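Local coordinates for SeviL (Septifer virgatus, PDB 6LF2), which is a mussel R-type lectin of the beta-trefoil fold that binds the sugar of asialo-GM1 and probably that of GM1b, at residues I14-N19 with E124-F129. Sequence-based numbering, arbitrary orientation.
Sequences IQNREN and EKWILF
Asn16 points the ND2 corner of its amide at one face of the Trp126 indole, toward the rim, with Asn16 ND2 3.4 Å from Trp126 CZ2 and the two planes 84° apart. CG of Asn16 stands anti to its backbone N (chi1 -159°), and CB adds an off-centre CH-pi contact to the six-membered ring. ND2 also donates to Ser123 O, while Asn16 OD1 accepts from Glu18 N at 2.8 Å, an Asx turn that bends the chain as the strand ends. Ile14 reaches the same ring obliquely, its CG2 lying 3.7 Å from Trp126 CE3, and its CG1 runs beside Leu128 CD2. On the other face of the sheet, Gln15 OE1 comes to the edge of the Phe129 ring, 3.8 Å from Phe129 CE2. OE1 also accepts from Arg22 NE and from Gln15 NE2 of the second subunit, whose Phe129 stacks on Phe129. Between the faces, Gln15 and Ile127 of the antiparallel strands exchange two N-H to O bonds; Arg17 N continues to Lys125 O at 2.9 Å. Arg17 and Lys125 run side by side, and salt bridges from Lys125 NZ to Glu91, Asp92 and Glu122 probably offset their repulsion. The chemistry thus splits by face: Trp126 and Asn16 pack on Ile34 within the chain, whereas Gln15 and Ile127, with Phe129, meet the second subunit.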
loop_
_atom_site.group_PDB
_atom_site.type_symbol
_atom_site.label_atom_id
_atom_site.label_comp_id
_atom_site.label_asym_id
_atom_site.label_seq_id
_atom_site.Cartn_x
_atom_site.Cartn_y
_atom_site.Cartn_z
ATOM N N ILE B 14 -4.533 -0.046 -4.826
ATOM C CA ILE B 14 -4.304 1.194 -5.566
ATOM C C ILE B 14 -4.467 2.325 -4.558
ATOM O O ILE B 14 -5.584 2.696 -4.185
ATOM C CB ILE B 14 -5.254 1.339 -6.764
ATOM C CG1 ILE B 14 -5.059 0.149 -7.714
ATOM C CG2 ILE B 14 -5.005 2.665 -7.487
ATOM C CD1 ILE B 14 -6.008 0.113 -8.917
ATOM N N GLN B 15 -3.342 2.854 -4.075
ATOM C CA GLN B 15 -3.330 3.731 -2.915
ATOM C C GLN B 15 -2.774 5.103 -3.280
ATOM O O GLN B 15 -1.833 5.213 -4.071
ATOM C CB GLN B 15 -2.502 3.091 -1.787
ATOM C CG GLN B 15 -2.481 3.890 -0.488
ATOM C CD GLN B 15 -2.040 3.045 0.693
ATOM O OE1 GLN B 15 -2.670 2.030 1.019
ATOM N NE2 GLN B 15 -0.951 3.464 1.343
ATOM N N ASN B 16 -3.372 6.144 -2.706
ATOM C CA ASN B 16 -3.020 7.514 -3.043
ATOM C C ASN B 16 -1.912 8.039 -2.143
ATOM O O ASN B 16 -1.957 7.871 -0.923
ATOM C CB ASN B 16 -4.250 8.413 -2.908
ATOM C CG ASN B 16 -4.109 9.696 -3.694
ATOM O OD1 ASN B 16 -3.513 10.669 -3.222
ATOM N ND2 ASN B 16 -4.642 9.703 -4.912
ATOM N N ARG B 17 -0.934 8.715 -2.755
ATOM C CA ARG B 17 0.147 9.319 -1.976
ATOM C C ARG B 17 -0.355 10.394 -1.021
ATOM O O ARG B 17 0.217 10.581 0.064
ATOM C CB ARG B 17 1.191 9.924 -2.908
ATOM C CG ARG B 17 2.451 10.417 -2.183
ATOM C CD ARG B 17 3.498 10.794 -3.206
ATOM N NE ARG B 17 4.709 11.331 -2.589
ATOM C CZ ARG B 17 4.839 12.590 -2.185
ATOM N NH1 ARG B 17 3.829 13.439 -2.322
ATOM N NH2 ARG B 17 5.978 12.998 -1.640
ATOM N N GLU B 18 -1.389 11.150 -1.411
ATOM C CA GLU B 18 -1.705 12.363 -0.669
ATOM C C GLU B 18 -2.459 12.095 0.630
ATOM O O GLU B 18 -2.275 12.838 1.601
ATOM C CB GLU B 18 -2.486 13.320 -1.576
ATOM C CG GLU B 18 -2.752 14.686 -0.976
ATOM C CD GLU B 18 -1.507 15.560 -0.872
ATOM O OE1 GLU B 18 -0.428 15.162 -1.359
ATOM O OE2 GLU B 18 -1.615 16.660 -0.293
ATOM N N ASN B 19 -3.292 11.044 0.687
ATOM C CA ASN B 19 -4.040 10.726 1.892
ATOM C C ASN B 19 -3.941 9.267 2.330
ATOM O O ASN B 19 -4.597 8.890 3.307
ATOM C CB ASN B 19 -5.521 11.093 1.707
ATOM C CG ASN B 19 -6.206 10.263 0.633
ATOM O OD1 ASN B 19 -5.593 9.408 -0.004
ATOM N ND2 ASN B 19 -7.494 10.517 0.434
ATOM N N GLU B 124 -3.220 13.065 -7.642
ATOM C CA GLU B 124 -3.265 12.106 -8.735
ATOM C C GLU B 124 -2.167 11.061 -8.659
ATOM O O GLU B 124 -1.997 10.289 -9.615
ATOM C CB GLU B 124 -3.157 12.836 -10.080
ATOM C CG GLU B 124 -4.319 13.768 -10.338
ATOM C CD GLU B 124 -4.032 14.774 -11.425
ATOM O OE1 GLU B 124 -2.856 14.909 -11.828
ATOM O OE2 GLU B 124 -5.000 15.425 -11.883
ATOM N N LYS B 125 -1.378 11.041 -7.574
ATOM C CA LYS B 125 -0.223 10.153 -7.478
ATOM C C LYS B 125 -0.627 8.887 -6.734
ATOM O O LYS B 125 -1.097 8.962 -5.595
ATOM C CB LYS B 125 0.935 10.856 -6.772
ATOM C CG LYS B 125 1.409 12.109 -7.490
ATOM C CD LYS B 125 2.472 12.846 -6.702
ATOM C CE LYS B 125 2.949 14.064 -7.468
ATOM N NZ LYS B 125 4.063 14.770 -6.751
ATOM N N TRP B 126 -0.476 7.740 -7.395
ATOM C CA TRP B 126 -0.885 6.449 -6.856
ATOM C C TRP B 126 0.283 5.479 -6.807
ATOM O O TRP B 126 1.169 5.487 -7.670
ATOM C CB TRP B 126 -1.994 5.802 -7.696
ATOM C CG TRP B 126 -3.191 6.668 -7.915
ATOM C CD1 TRP B 126 -3.372 7.563 -8.937
ATOM C CD2 TRP B 126 -4.387 6.710 -7.127
ATOM N NE1 TRP B 126 -4.592 8.169 -8.817
ATOM C CE2 TRP B 126 -5.241 7.666 -7.720
ATOM C CE3 TRP B 126 -4.822 6.034 -5.975
ATOM C CZ2 TRP B 126 -6.499 7.968 -7.199
ATOM C CZ3 TRP B 126 -6.065 6.336 -5.456
ATOM C CH2 TRP B 126 -6.898 7.292 -6.075
ATOM N N ILE B 127 0.253 4.608 -5.804
ATOM C CA ILE B 127 1.146 3.467 -5.739
ATOM C C ILE B 127 0.276 2.217 -5.822
ATOM O O ILE B 127 -0.709 2.083 -5.087
ATOM C CB ILE B 127 2.020 3.512 -4.470
ATOM C CG1 ILE B 127 2.993 2.326 -4.436
ATOM C CG2 ILE B 127 1.156 3.605 -3.216
ATOM C CD1 ILE B 127 4.181 2.554 -3.501
ATOM N N LEU B 128 0.593 1.351 -6.777
ATOM C CA LEU B 128 -0.164 0.135 -7.038
ATOM C C LEU B 128 0.708 -1.014 -6.557
ATOM O O LEU B 128 1.696 -1.356 -7.208
ATOM C CB LEU B 128 -0.492 -0.007 -8.523
ATOM C CG LEU B 128 -1.359 1.081 -9.159
ATOM C CD1 LEU B 128 -0.505 2.243 -9.635
ATOM C CD2 LEU B 128 -2.128 0.476 -10.324
ATOM N N PHE B 129 0.383 -1.575 -5.395
ATOM C CA PHE B 129 1.260 -2.567 -4.795
ATOM C C PHE B 129 0.587 -3.930 -4.702
ATOM O O PHE B 129 -0.631 -4.038 -4.561
ATOM C CB PHE B 129 1.773 -2.119 -3.410
ATOM C CG PHE B 129 0.694 -1.853 -2.371
ATOM C CD1 PHE B 129 0.294 -2.864 -1.499
ATOM C CD2 PHE B 129 0.163 -0.579 -2.196
ATOM C CE1 PHE B 129 -0.639 -2.632 -0.518
ATOM C CE2 PHE B 129 -0.779 -0.336 -1.213
ATOM C CZ PHE B 129 -1.182 -1.364 -0.363
#